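Local atomic coordinates of NEDD8-conjugating enzyme UBC12 (PDB entry 3O2U), a protein that accepts the ubiquitin-like protein Rub1 (NEDD8) from its E1 enzyme as a thioester and catalyses its covalent attachment to other proteins, chiefly the cullin Cdc53. Residues Arg31-Leu34 / Lys35-Asp39. Residues are numbered along the deposited sequence; the frame is centred on the assembly and turned at random.
Sequences RIRL and KRDLD
Arg33 and Asp37, one helical turn apart, form a salt bridge on one side of helix 29-39. Arg33 NE donates to Asp37 OD1 at 2.8 Å, and the bond is nearly straight at 175°. The acceptor lies in the guanidinium plane, and NE meets it on the syn side but tilted well out of the carboxylate plane. The carboxylate is turned 54° against the guanidinium, and both bonds from Arg33 NH2 to Asp37 are weak. Arg33 CG stands anti to the backbone N (chi1 168°), and a bend at chi2 brings NE over to the aspartate. Partners beyond the helix fix both groups further. Arg33 NH1 and NH2 donate to the carbonyls of Pro127 and Leu129, while Asp37 OD2 is hydrogen-bonded to Tyr92 OH and Leu131 N. With an alanine here instead of Arg33, the buried Asp37 carboxylate would probably lose its charged mate, and the Pro127 and Leu129 carbonyls these donors.

Arg36 comes across the aliphatic part of Arg33. Arg33 CD lies over one face of the Arg36 guanidinium, offset toward its rim, 3.6 Å from Arg36 NE. This contact is less certain, because Arg36 has a second conformer.

The apolar contact is between Leu34 and Leu38. Leu34 CG approaches Leu38 CD1 to 4.0 Å.

Lys35 packs its CG 3.4 Å from Arg31 O, then bends so that NZ reaches Asp56 in a salt bridge.

Backbone hydrogen bonds run from Lys35 N to Arg31 O, Arg36 N to Ile32 O, Asp37 N to Arg33 O and Leu38 N to Leu34 O, at 2.8 to 3.1 Å. Each joins the N-H of residue i+4 to the C=O of residue i, as in an alpha helix. Here they build the helix that precedes the four-stranded antiparallel sheet of the UBC fold, and the Arg33-Asp37 pair ties that helix to the segment leading into helix 131-143.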
ATOM      1  N   ARG A  31     -13.424   6.804  -7.603  1.00 18.93           N
ATOM      2  CA  ARG A  31     -13.256   5.593  -8.417  1.00 18.18           C
ATOM      3  C   ARG A  31     -12.830   5.876  -9.846  1.00 17.55           C
ATOM      4  O   ARG A  31     -12.039   5.123 -10.420  1.00 18.11           O
ATOM      5  CB  ARG A  31     -14.520   4.713  -8.358  1.00 22.06           C
ATOM      6  CG  ARG A  31     -14.705   4.187  -6.953  1.00 22.74           C
ATOM      7  CD  ARG A  31     -15.923   3.319  -6.712  1.00 28.14           C
ATOM      8  NE  ARG A  31     -16.032   3.098  -5.271  1.00 27.67           N
ATOM      9  CZ  ARG A  31     -16.640   2.064  -4.695  1.00 36.88           C
ATOM     10  NH1 ARG A  31     -17.209   1.124  -5.437  1.00 36.77           N
ATOM     11  NH2 ARG A  31     -16.680   1.981  -3.370  1.00 33.23           N
ATOM     12  N   ILE A  32     -13.359   6.944 -10.433  1.00 16.22           N
ATOM     13  CA  ILE A  32     -12.913   7.383 -11.757  1.00 14.55           C
ATOM     14  C   ILE A  32     -11.428   7.728 -11.759  1.00 16.34           C
ATOM     15  O   ILE A  32     -10.711   7.407 -12.697  1.00 18.50           O
ATOM     16  CB  ILE A  32     -13.680   8.638 -12.237  1.00 20.34           C
ATOM     17  CG1 ILE A  32     -15.146   8.291 -12.514  1.00 23.26           C
ATOM     18  CG2 ILE A  32     -13.019   9.222 -13.491  1.00 21.04           C
ATOM     19  CD1 ILE A  32     -15.943   9.449 -13.061  1.00 29.65           C
ATOM     20  N   ARG A  33     -10.971   8.399 -10.709  1.00 16.33           N
ATOM     21  CA  ARG A  33      -9.556   8.758 -10.592  1.00 13.70           C
ATOM     22  C   ARG A  33      -8.667   7.517 -10.378  1.00 15.24           C
ATOM     23  O   ARG A  33      -7.605   7.390 -10.980  1.00 15.19           O
ATOM     24  CB  ARG A  33      -9.367   9.768  -9.456  1.00 16.85           C
ATOM     25  CG  ARG A  33      -7.897   9.989  -9.061  1.00 16.18           C
ATOM     26  CD  ARG A  33      -7.077  10.745 -10.143  1.00 16.93           C
ATOM     27  NE  ARG A  33      -5.668  10.452  -9.872  1.00 18.57           N
ATOM     28  CZ  ARG A  33      -4.876  11.176  -9.092  1.00 22.19           C
ATOM     29  NH1 ARG A  33      -5.306  12.332  -8.591  1.00 17.15           N
ATOM     30  NH2 ARG A  33      -3.631  10.761  -8.860  1.00 21.54           N
ATOM     31  N   LEU A  34      -9.101   6.581  -9.546  1.00 13.04           N
ATOM     32  CA  LEU A  34      -8.350   5.340  -9.401  1.00 14.28           C
ATOM     33  C   LEU A  34      -8.302   4.536 -10.721  1.00 17.20           C
ATOM     34  O   LEU A  34      -7.261   3.974 -11.069  1.00 16.16           O
ATOM     35  CB  LEU A  34      -8.908   4.488  -8.254  1.00 15.94           C
ATOM     36  CG  LEU A  34      -8.213   3.134  -8.059  1.00 18.09           C
ATOM     37  CD1 LEU A  34      -6.704   3.273  -7.901  1.00 18.19           C
ATOM     38  CD2 LEU A  34      -8.811   2.376  -6.868  1.00 18.02           C
ATOM     39  N   LYS A  35      -9.412   4.461 -11.450  1.00 14.06           N
ATOM     40  CA  LYS A  35      -9.374   3.794 -12.771  1.00 17.00           C
ATOM     41  C   LYS A  35      -8.314   4.416 -13.693  1.00 20.81           C
ATOM     42  O   LYS A  35      -7.579   3.716 -14.384  1.00 21.94           O
ATOM     43  CB  LYS A  35     -10.735   3.871 -13.460  1.00 22.27           C
ATOM     44  CG  LYS A  35     -11.774   2.910 -12.924  1.00 21.82           C
ATOM     45  CD  LYS A  35     -13.126   3.199 -13.562  1.00 26.98           C
ATOM     46  CE  LYS A  35     -13.104   2.905 -15.064  1.00 27.49           C
ATOM     47  NZ  LYS A  35     -12.705   1.500 -15.349  1.00 30.61           N
ATOM     48  N   ARG A  36      -8.259   5.743 -13.703  1.00 19.09           N
ATOM     49  CA  ARG A  36      -7.288   6.474 -14.504  0.53 21.77           C
ATOM     50  C   ARG A  36      -5.845   6.165 -14.048  1.00 22.61           C
ATOM     51  O   ARG A  36      -4.961   5.946 -14.865  1.00 23.06           O
ATOM     52  CB  ARG A  36      -7.652   7.970 -14.492  0.53 23.17           C
ATOM     53  CG  ARG A  36      -6.563   8.979 -14.187  0.53 28.68           C
ATOM     54  CD  ARG A  36      -7.151  10.415 -14.143  0.53 32.86           C
ATOM     55  NE  ARG A  36      -6.218  11.416 -13.621  0.53 30.03           N
ATOM     56  CZ  ARG A  36      -6.542  12.674 -13.329  0.53 34.00           C
ATOM     57  NH1 ARG A  36      -7.784  13.109 -13.503  0.53 35.42           N
ATOM     58  NH2 ARG A  36      -5.624  13.501 -12.855  0.53 34.46           N
ATOM     59  N   ASP A  37      -5.615   6.129 -12.738  1.00 19.38           N
ATOM     60  CA  ASP A  37      -4.298   5.740 -12.218  1.00 18.33           C
ATOM     61  C   ASP A  37      -3.926   4.306 -12.616  1.00 21.75           C
ATOM     62  O   ASP A  37      -2.782   4.035 -12.959  1.00 19.06           O
ATOM     63  CB  ASP A  37      -4.254   5.844 -10.688  1.00 15.63           C
ATOM     64  CG  ASP A  37      -4.152   7.271 -10.192  1.00 18.30           C
ATOM     65  OD1 ASP A  37      -4.453   8.209 -10.966  1.00 18.61           O
ATOM     66  OD2 ASP A  37      -3.757   7.437  -9.010  1.00 18.83           O
ATOM     67  N   LEU A  38      -4.886   3.388 -12.530  1.00 20.92           N
ATOM     68  CA  LEU A  38      -4.656   1.993 -12.919  1.00 20.91           C
ATOM     69  C   LEU A  38      -4.408   1.860 -14.414  1.00 25.27           C
ATOM     70  O   LEU A  38      -3.553   1.087 -14.847  1.00 21.80           O
ATOM     71  CB  LEU A  38      -5.851   1.121 -12.537  1.00 20.76           C
ATOM     72  CG  LEU A  38      -5.983   0.771 -11.054  1.00 19.25           C
ATOM     73  CD1 LEU A  38      -7.395   0.281 -10.770  1.00 19.97           C
ATOM     74  CD2 LEU A  38      -4.945  -0.281 -10.675  1.00 22.53           C
ATOM     75  N   ASP A  39      -5.172   2.608 -15.198  1.00 21.51           N
ATOM     76  CA  ASP A  39      -5.017   2.581 -16.649  1.00 28.18           C
ATOM     77  C   ASP A  39      -3.692   3.192 -17.108  1.00 25.89           C
ATOM     78  O   ASP A  39      -3.243   2.908 -18.213  1.00 30.19           O
ATOM     79  CB  ASP A  39      -6.191   3.294 -17.338  1.00 23.47           C
ATOM     80  CG  ASP A  39      -7.481   2.497 -17.251  1.00 26.31           C
ATOM     81  OD1 ASP A  39      -7.415   1.302 -16.889  1.00 31.98           O
ATOM     82  OD2 ASP A  39      -8.561   3.064 -17.535  1.00 25.99           O
TER